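Local atomic coordinates of FAD-binding oxidoreductase (Gulosibacter chungangensis, PDB entry 7PBG), a protein that oxidises 4-ethylphenol and related 4-alkylphenols, dehydrogenating the alkyl side chain to give 4-vinylphenol-type products with the help of a covalently bound FAD. Residues P150-W155 / V378-A384; M159-M163 / H175-R179. Residues are numbered along the deposited sequence.

In the fold
Both contacts lie against the same FAD, with centres about 16 Å apart. Along the chain, residues 150-155 follow strand 146-147, helix 158-163 comes next and helix 175-178 after it, all in the FAD-binding domain; about 200 residues further on, 378-384 follows, in the loop between helix 363-375 and strand 393-402. Interaction 2 is therefore local, within one domain, whereas interaction 1 joins that domain to the C-terminal part of the chain. They touch directly: Ala151 CB lies 3.8 Å from Asn161 ND2. Interaction 1 borders the isoalloxazine; interaction 2 reaches from the flavin's pyrimidine edge (Asn161 to O2), past the pyrophosphate, to the adenine, so together they line much of the cofactor.

Interaction 1: P150-W155 / V378-A384; sequences PAELDW and VPNRHSA. With FAD (flavin-adenine dinucleotide), chain C.
Loops 150-155 and 378-384, the latter turning 3-10 at 382-384, pass in opposite directions, with CA-CA distances of 6.5 Å (Glu152-Ser383), 4.6 Å (Leu153-Arg381) and 5.1 Å (Asp154-Asn380). Glu152 (chi1 m, chi2 t) accepts a hydrogen bond at OE1 from Ser383 OG (2.6 Å), while OE2 salt-bridges Arg371. Asp154 (chi1 p) OD1 forms a salt bridge with Arg381 NH2 at 2.8 Å; Arg381 reaches it as p, t, p, and Trp155 CE3 lies over its guanidinium face, 3.6 Å from CZ. The contact joins the FAD-binding domain to the C-terminal FAD-linked oxidase region beside the isoalloxazine: Ala151 CB is 3.6 Å from FAD N3, and Glu152 N weakly hydrogen-bonds FAD O4 (3.4 Å). Leu153 (m, t) brings CD2 4.0 Å from Ala384 CB, and Pro150 CB meets Pro379 CB at 3.8 Å. Asn380 (chi1 p) makes an Asx turn, OD1 accepting from His382 N at 3.0 Å, and ND2 is hydrogen-bonded to Glu373 of helix 363-375; one water links Glu152 O, Asn380 OD1 and Ser383 N.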
loop_
_atom_site.group_PDB
_atom_site.type_symbol
_atom_site.label_atom_id
_atom_site.label_comp_id
_atom_site.label_asym_id
_atom_site.label_seq_id
_atom_site.Cartn_x
_atom_site.Cartn_y
_atom_site.Cartn_z
ATOM N N PRO A 150 -9.550 -15.912 -1.137
ATOM C CA PRO A 150 -9.326 -16.664 0.091
ATOM C C PRO A 150 -7.870 -17.117 0.251
ATOM O O PRO A 150 -7.165 -17.499 -0.678
ATOM C CB PRO A 150 -10.248 -17.885 -0.043
ATOM C CG PRO A 150 -10.379 -18.098 -1.559
ATOM C CD PRO A 150 -10.219 -16.725 -2.190
ATOM N N ALA A 151 -7.432 -17.177 1.508
ATOM C CA ALA A 151 -6.291 -18.012 1.923
ATOM C C ALA A 151 -6.696 -19.488 1.787
ATOM O O ALA A 151 -7.851 -19.812 1.315
ATOM C CB ALA A 151 -5.933 -17.641 3.354
ATOM N N GLU A 152 -5.806 -20.395 2.177
ATOM C CA GLU A 152 -5.941 -21.844 1.912
ATOM C C GLU A 152 -7.090 -22.431 2.722
ATOM O O GLU A 152 -7.711 -23.381 2.222
ATOM C CB GLU A 152 -4.630 -22.578 2.172
ATOM C CG GLU A 152 -3.679 -22.403 1.009
ATOM C CD GLU A 152 -2.650 -23.475 0.720
ATOM O OE1 GLU A 152 -2.793 -24.637 1.188
ATOM O OE2 GLU A 152 -1.743 -23.161 -0.044
ATOM N N LEU A 153 -7.404 -21.872 3.886
ATOM C CA LEU A 153 -8.446 -22.485 4.743
ATOM C C LEU A 153 -9.664 -21.562 4.849
ATOM O O LEU A 153 -9.511 -20.391 5.204
ATOM C CB LEU A 153 -7.796 -22.787 6.095
ATOM C CG LEU A 153 -6.638 -23.771 6.016
ATOM C CD1 LEU A 153 -5.900 -23.844 7.364
ATOM C CD2 LEU A 153 -7.133 -25.132 5.614
ATOM N N ASP A 154 -10.873 -22.084 4.635
ATOM C CA ASP A 154 -12.062 -21.217 4.462
ATOM C C ASP A 154 -12.575 -20.634 5.780
ATOM O O ASP A 154 -13.440 -19.741 5.737
ATOM C CB ASP A 154 -13.185 -21.905 3.699
ATOM C CG ASP A 154 -13.878 -23.052 4.407
ATOM O OD1 ASP A 154 -13.980 -23.021 5.628
ATOM O OD2 ASP A 154 -14.476 -23.846 3.700
ATOM N N TRP A 155 -12.044 -21.079 6.916
ATOM C CA TRP A 155 -12.366 -20.547 8.258
ATOM C C TRP A 155 -11.510 -19.324 8.592
ATOM O O TRP A 155 -11.755 -18.734 9.681
ATOM C CB TRP A 155 -12.158 -21.634 9.336
ATOM C CG TRP A 155 -10.806 -22.268 9.427
ATOM C CD1 TRP A 155 -9.576 -21.674 9.611
ATOM C CD2 TRP A 155 -10.546 -23.694 9.432
ATOM N NE1 TRP A 155 -8.599 -22.616 9.757
ATOM C CE2 TRP A 155 -9.151 -23.862 9.592
ATOM C CE3 TRP A 155 -11.346 -24.832 9.284
ATOM C CZ2 TRP A 155 -8.549 -25.119 9.643
ATOM C CZ3 TRP A 155 -10.745 -26.079 9.299
ATOM C CH2 TRP A 155 -9.375 -26.218 9.509
ATOM N N VAL A 378 -13.225 -19.435 -4.790
ATOM C CA VAL A 378 -14.086 -20.429 -4.101
ATOM C C VAL A 378 -13.290 -20.994 -2.955
ATOM O O VAL A 378 -12.320 -21.720 -3.161
ATOM C CB VAL A 378 -14.526 -21.549 -5.033
ATOM C CG1 VAL A 378 -15.411 -22.550 -4.283
ATOM C CG2 VAL A 378 -15.226 -20.991 -6.232
ATOM N N PRO A 379 -13.577 -20.574 -1.724
ATOM C CA PRO A 379 -12.777 -21.049 -0.614
ATOM C C PRO A 379 -13.083 -22.515 -0.313
ATOM O O PRO A 379 -14.211 -23.005 -0.588
ATOM C CB PRO A 379 -13.192 -20.162 0.571
ATOM C CG PRO A 379 -14.489 -19.555 0.189
ATOM C CD PRO A 379 -14.714 -19.735 -1.302
ATOM N N ASN A 380 -12.118 -23.204 0.288
ATOM C CA ASN A 380 -12.279 -24.623 0.684
ATOM C C ASN A 380 -11.409 -24.878 1.914
ATOM O O ASN A 380 -10.785 -23.946 2.412
ATOM C CB ASN A 380 -12.012 -25.590 -0.481
ATOM C CG ASN A 380 -10.604 -25.508 -1.026
ATOM O OD1 ASN A 380 -9.635 -25.637 -0.279
ATOM N ND2 ASN A 380 -10.484 -25.273 -2.331
ATOM N N ARG A 381 -11.386 -26.097 2.401
ATOM C CA ARG A 381 -10.412 -26.466 3.465
ATOM C C ARG A 381 -9.666 -27.727 3.047
ATOM O O ARG A 381 -9.244 -28.515 3.892
ATOM C CB ARG A 381 -11.134 -26.631 4.788
ATOM C CG ARG A 381 -12.258 -27.637 4.754
ATOM C CD ARG A 381 -12.935 -27.612 6.109
ATOM N NE ARG A 381 -13.573 -26.333 6.377
ATOM C CZ ARG A 381 -14.210 -26.013 7.510
ATOM N NH1 ARG A 381 -14.239 -26.854 8.533
ATOM N NH2 ARG A 381 -14.771 -24.828 7.644
ATOM N N HIS A 382 -9.473 -27.886 1.753
ATOM C CA HIS A 382 -8.744 -29.045 1.205
ATOM C C HIS A 382 -7.405 -29.226 1.928
ATOM O O HIS A 382 -7.148 -30.371 2.306
ATOM C CB HIS A 382 -8.602 -28.894 -0.310
ATOM C CG HIS A 382 -8.153 -30.150 -0.962
ATOM N ND1 HIS A 382 -6.840 -30.340 -1.385
ATOM C CD2 HIS A 382 -8.834 -31.284 -1.223
ATOM C CE1 HIS A 382 -6.742 -31.554 -1.918
ATOM N NE2 HIS A 382 -7.950 -32.164 -1.795
ATOM N N SER A 383 -6.609 -28.165 2.145
ATOM C CA SER A 383 -5.265 -28.223 2.781
ATOM C C SER A 383 -5.347 -28.592 4.271
ATOM O O SER A 383 -4.283 -28.896 4.813
ATOM C CB SER A 383 -4.465 -26.939 2.612
ATOM O OG SER A 383 -4.513 -26.545 1.257
ATOM N N ALA A 384 -6.531 -28.622 4.885
ATOM C CA ALA A 384 -6.744 -29.098 6.274
ATOM C C ALA A 384 -6.387 -30.595 6.380
ATOM O O ALA A 384 -6.000 -31.066 7.455
ATOM C CB ALA A 384 -8.158 -28.823 6.734
HETATM P PA FAD C . -6.790 -14.059 13.500
HETATM O O1A FAD C . -6.186 -15.174 14.291
HETATM O O2A FAD C . -8.165 -13.568 13.879
HETATM O O5B FAD C . -5.810 -12.836 13.566
HETATM C C5B FAD C . -4.408 -12.986 13.398
HETATM C C4B FAD C . -3.733 -11.874 14.163
HETATM O O4B FAD C . -4.078 -10.577 13.594
HETATM C C3B FAD C . -4.120 -11.743 15.644
HETATM O O3B FAD C . -3.384 -12.654 16.457
HETATM C C2B FAD C . -3.875 -10.251 15.918
HETATM O O2B FAD C . -2.496 -10.039 16.154
HETATM C C1B FAD C . -4.342 -9.623 14.609
HETATM N N9A FAD C . -5.742 -9.290 14.566
HETATM C C8A FAD C . -6.722 -10.032 13.986
HETATM N N7A FAD C . -7.889 -9.466 14.085
HETATM C C5A FAD C . -7.677 -8.324 14.820
HETATM C C6A FAD C . -8.530 -7.286 15.208
HETATM N N6A FAD C . -9.849 -7.296 14.974
HETATM N N1A FAD C . -7.983 -6.277 15.923
HETATM C C2A FAD C . -6.645 -6.288 16.152
HETATM N N3A FAD C . -5.743 -7.196 15.802
HETATM C C4A FAD C . -6.337 -8.203 15.130
HETATM N N1 FAD C . -2.065 -17.834 5.805
HETATM C C2 FAD C . -2.138 -17.088 4.718
HETATM O O2 FAD C . -2.136 -15.832 4.794
HETATM N N3 FAD C . -2.304 -17.635 3.499
HETATM C C4 FAD C . -2.317 -18.985 3.292
HETATM O O4 FAD C . -2.547 -19.434 2.153
HETATM C C4X FAD C . -2.196 -19.808 4.396
HETATM N N5 FAD C . -2.191 -21.099 4.196
HETATM C C5X FAD C . -2.082 -21.892 5.312
HETATM C C6 FAD C . -2.101 -23.281 5.126
HETATM C C7 FAD C . -2.054 -24.158 6.193
HETATM C C7M FAD C . -2.094 -25.651 5.940
HETATM C C8 FAD C . -1.998 -23.625 7.499
HETATM C C8M FAD C . -1.944 -24.536 8.688
HETATM C C9 FAD C . -1.944 -22.260 7.692
HETATM C C9A FAD C . -2.001 -21.355 6.616
HETATM N N10 FAD C . -2.010 -19.973 6.780
HETATM C C10 FAD C . -2.121 -19.150 5.669
HETATM C "C1'" FAD C . -2.012 -19.339 8.124
HETATM C "C2'" FAD C . -3.424 -19.108 8.688
HETATM O "O2'" FAD C . -4.283 -20.277 8.458
HETATM C "C3'" FAD C . -4.187 -17.913 8.081
HETATM O "O3'" FAD C . -3.331 -16.805 7.951
HETATM C "C4'" FAD C . -5.442 -17.471 8.846
HETATM O "O4'" FAD C . -6.339 -16.780 7.962
HETATM C "C5'" FAD C . -5.086 -16.591 10.014
HETATM O "O5'" FAD C . -6.019 -16.735 11.094
HETATM P P FAD C . -7.295 -15.786 11.226
HETATM O O1P FAD C . -8.295 -16.470 12.109
HETATM O O2P FAD C . -7.705 -15.432 9.832
HETATM O O3P FAD C . -6.736 -14.474 11.950
HETATM O O HOH W 1 -10.069 -21.223 1.497
HETATM O O HOH W 2 -7.133 -25.510 0.852
HETATM O O HOH W 3 -16.226 -22.599 1.548
#

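Interaction 2: M159-M163 / H175-R179; sequences MGNTM and HSMWR. With FAD (flavin-adenine dinucleotide), chain C.
The FAD pocket of this PCMH-type flavoprotein is lined by helix 158-163, and the contact sets that helix, through Asn161 and Thr162, against the short helix 175-178. Residues 159-163 are helical, with Met163 N hydrogen-bonded to Met159 O at 2.9 Å; in 175-179 Arg179 N donates to His175 O at 3.0 Å, and Arg179 then leaves helical angles (phi/psi -52/132) to begin strand 179-186. The closest CA pair is Thr162 and His175, 5.4 Å apart. Asn161 (chi1 t, chi2 -82°) and His175 (chi1 m, chi2 169°) both direct CA-to-CB toward the opposing segment, and His175 ND1 donates to Asn161 OD1 at 2.6 Å (N-H...O 156°). Thr162 (chi1 m) packs alongside: OG1, hydrogen-bonded to Val158 O on its own helix, is 3.6 Å from His175 CB, and CG2 is 3.7 Å from Arg179 CB. On the cofactor side, Asn161 ND2 donates to FAD O2 (3.0 Å) and FAD O4' (3.1 Å). A CB on Gly160 would lie only 2.5 Å from FAD O3P, so the helix can approach the pyrophosphate closely. Met159 SD and Met163 CE each come within 3.6 Å of the adenine, at N6A and N3A. His175 NE2 is hydrogen-bonded to Asp149. With ND1 as donor, His175 holds the Asn161 amide oxygen, which fixes the flip of the amide and leaves ND2 turned to the flavin carbonyl and the ribityl hydroxyl.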
loop_
_atom_site.group_PDB
_atom_site.type_symbol
_atom_site.label_atom_id
_atom_site.label_comp_id
_atom_site.label_asym_id
_atom_site.label_seq_id
_atom_site.Cartn_x
_atom_site.Cartn_y
_atom_site.Cartn_z
ATOM N N MET A 159 -10.722 -10.196 7.796
ATOM C CA MET A 159 -10.050 -9.105 8.539
ATOM C C MET A 159 -8.778 -9.614 9.202
ATOM O O MET A 159 -7.671 -8.960 9.106
ATOM C CB MET A 159 -11.000 -8.541 9.588
ATOM C CG MET A 159 -10.376 -7.444 10.352
ATOM S SD MET A 159 -11.399 -6.861 11.712
ATOM C CE MET A 159 -12.716 -6.091 10.768
ATOM N N GLY A 160 -8.902 -10.717 9.933
ATOM C CA GLY A 160 -7.774 -11.222 10.734
ATOM C C GLY A 160 -6.588 -11.585 9.862
ATOM O O GLY A 160 -5.440 -11.249 10.168
ATOM N N ASN A 161 -6.839 -12.230 8.720
ATOM C CA ASN A 161 -5.745 -12.610 7.811
ATOM C C ASN A 161 -5.057 -11.321 7.343
ATOM O O ASN A 161 -3.821 -11.268 7.290
ATOM C CB ASN A 161 -6.326 -13.433 6.666
ATOM C CG ASN A 161 -5.260 -13.841 5.690
ATOM O OD1 ASN A 161 -4.871 -13.045 4.809
ATOM N ND2 ASN A 161 -4.796 -15.067 5.841
ATOM N N THR A 162 -5.845 -10.314 6.965
ATOM C CA THR A 162 -5.331 -9.023 6.481
ATOM C C THR A 162 -4.394 -8.444 7.527
ATOM O O THR A 162 -3.345 -7.892 7.104
ATOM C CB THR A 162 -6.469 -8.092 6.051
ATOM O OG1 THR A 162 -7.192 -8.714 4.990
ATOM C CG2 THR A 162 -5.967 -6.776 5.535
ATOM N N MET A 163 -4.799 -8.466 8.795
ATOM C CA MET A 163 -4.002 -7.820 9.879
ATOM C C MET A 163 -2.646 -8.518 10.047
ATOM O O MET A 163 -1.740 -7.905 10.670
ATOM C CB MET A 163 -4.705 -7.851 11.229
ATOM C CG MET A 163 -6.108 -7.364 11.236
ATOM S SD MET A 163 -6.214 -5.606 11.284
ATOM C CE MET A 163 -5.567 -5.118 12.892
ATOM N N HIS A 175 -3.699 -9.213 0.353
ATOM C CA HIS A 175 -4.869 -8.782 1.130
ATOM C C HIS A 175 -4.644 -7.367 1.637
ATOM O O HIS A 175 -5.575 -6.576 1.602
ATOM C CB HIS A 175 -5.140 -9.814 2.222
ATOM C CG HIS A 175 -5.509 -11.145 1.656
ATOM N ND1 HIS A 175 -5.582 -12.277 2.428
ATOM C CD2 HIS A 175 -5.789 -11.536 0.379
ATOM C CE1 HIS A 175 -5.962 -13.277 1.672
ATOM N NE2 HIS A 175 -6.095 -12.857 0.400
ATOM N N SER A 176 -3.422 -7.030 1.981
ATOM C CA SER A 176 -3.101 -5.682 2.507
ATOM C C SER A 176 -3.318 -4.622 1.436
ATOM O O SER A 176 -3.611 -3.487 1.790
ATOM C CB SER A 176 -1.700 -5.579 3.035
ATOM O OG SER A 176 -0.780 -5.564 1.976
ATOM N N MET A 177 -3.131 -4.948 0.171
ATOM C CA MET A 177 -3.321 -4.002 -0.960
ATOM C C MET A 177 -4.803 -3.676 -1.146
ATOM O O MET A 177 -5.145 -2.516 -1.434
ATOM C CB MET A 177 -2.781 -4.644 -2.243
ATOM C CG MET A 177 -2.907 -3.824 -3.504
ATOM S SD MET A 177 -1.890 -4.643 -4.816
ATOM C CE MET A 177 -0.461 -5.199 -3.900
ATOM N N TRP A 178 -5.676 -4.633 -0.903
ATOM C CA TRP A 178 -7.119 -4.473 -1.192
ATOM C C TRP A 178 -7.937 -4.075 0.025
ATOM O O TRP A 178 -9.076 -3.650 -0.175
ATOM C CB TRP A 178 -7.619 -5.717 -1.915
ATOM C CG TRP A 178 -6.761 -5.928 -3.113
ATOM C CD1 TRP A 178 -5.810 -6.893 -3.295
ATOM C CD2 TRP A 178 -6.667 -5.046 -4.242
ATOM N NE1 TRP A 178 -5.185 -6.704 -4.489
ATOM C CE2 TRP A 178 -5.689 -5.593 -5.100
ATOM C CE3 TRP A 178 -7.335 -3.875 -4.629
ATOM C CZ2 TRP A 178 -5.349 -5.011 -6.316
ATOM C CZ3 TRP A 178 -6.982 -3.284 -5.826
ATOM C CH2 TRP A 178 -6.001 -3.843 -6.648
ATOM N N ARG A 179 -7.341 -4.172 1.218
ATOM C CA ARG A 179 -7.826 -3.529 2.457
ATOM C C ARG A 179 -8.050 -2.047 2.174
ATOM O O ARG A 179 -7.106 -1.366 1.736
ATOM C CB ARG A 179 -6.780 -3.716 3.542
ATOM C CG ARG A 179 -7.076 -3.022 4.872
ATOM C CD ARG A 179 -5.823 -2.956 5.685
ATOM N NE ARG A 179 -4.913 -1.966 5.111
ATOM C CZ ARG A 179 -3.591 -2.029 5.092
ATOM N NH1 ARG A 179 -2.970 -3.035 5.660
ATOM N NH2 ARG A 179 -2.891 -1.087 4.497
HETATM P PA FAD C . -6.790 -14.059 13.500
HETATM O O1A FAD C . -6.186 -15.174 14.291
HETATM O O2A FAD C . -8.165 -13.568 13.879
HETATM O O5B FAD C . -5.810 -12.836 13.566
HETATM C C5B FAD C . -4.408 -12.986 13.398
HETATM C C4B FAD C . -3.733 -11.874 14.163
HETATM O O4B FAD C . -4.078 -10.577 13.594
HETATM C C3B FAD C . -4.120 -11.743 15.644
HETATM O O3B FAD C . -3.384 -12.654 16.457
HETATM C C2B FAD C . -3.875 -10.251 15.918
HETATM O O2B FAD C . -2.496 -10.039 16.154
HETATM C C1B FAD C . -4.342 -9.623 14.609
HETATM N N9A FAD C . -5.742 -9.290 14.566
HETATM C C8A FAD C . -6.722 -10.032 13.986
HETATM N N7A FAD C . -7.889 -9.466 14.085
HETATM C C5A FAD C . -7.677 -8.324 14.820
HETATM C C6A FAD C . -8.530 -7.286 15.208
HETATM N N6A FAD C . -9.849 -7.296 14.974
HETATM N N1A FAD C . -7.983 -6.277 15.923
HETATM C C2A FAD C . -6.645 -6.288 16.152
HETATM N N3A FAD C . -5.743 -7.196 15.802
HETATM C C4A FAD C . -6.337 -8.203 15.130
HETATM N N1 FAD C . -2.065 -17.834 5.805
HETATM C C2 FAD C . -2.138 -17.088 4.718
HETATM O O2 FAD C . -2.136 -15.832 4.794
HETATM N N3 FAD C . -2.304 -17.635 3.499
HETATM C C4 FAD C . -2.317 -18.985 3.292
HETATM O O4 FAD C . -2.547 -19.434 2.153
HETATM C C4X FAD C . -2.196 -19.808 4.396
HETATM N N5 FAD C . -2.191 -21.099 4.196
HETATM C C5X FAD C . -2.082 -21.892 5.312
HETATM C C6 FAD C . -2.101 -23.281 5.126
HETATM C C7 FAD C . -2.054 -24.158 6.193
HETATM C C7M FAD C . -2.094 -25.651 5.940
HETATM C C8 FAD C . -1.998 -23.625 7.499
HETATM C C8M FAD C . -1.944 -24.536 8.688
HETATM C C9 FAD C . -1.944 -22.260 7.692
HETATM C C9A FAD C . -2.001 -21.355 6.616
HETATM N N10 FAD C . -2.010 -19.973 6.780
HETATM C C10 FAD C . -2.121 -19.150 5.669
HETATM C "C1'" FAD C . -2.012 -19.339 8.124
HETATM C "C2'" FAD C . -3.424 -19.108 8.688
HETATM O "O2'" FAD C . -4.283 -20.277 8.458
HETATM C "C3'" FAD C . -4.187 -17.913 8.081
HETATM O "O3'" FAD C . -3.331 -16.805 7.951
HETATM C "C4'" FAD C . -5.442 -17.471 8.846
HETATM O "O4'" FAD C . -6.339 -16.780 7.962
HETATM C "C5'" FAD C . -5.086 -16.591 10.014
HETATM O "O5'" FAD C . -6.019 -16.735 11.094
HETATM P P FAD C . -7.295 -15.786 11.226
HETATM O O1P FAD C . -8.295 -16.470 12.109
HETATM O O2P FAD C . -7.705 -15.432 9.832
HETATM O O3P FAD C . -6.736 -14.474 11.950
#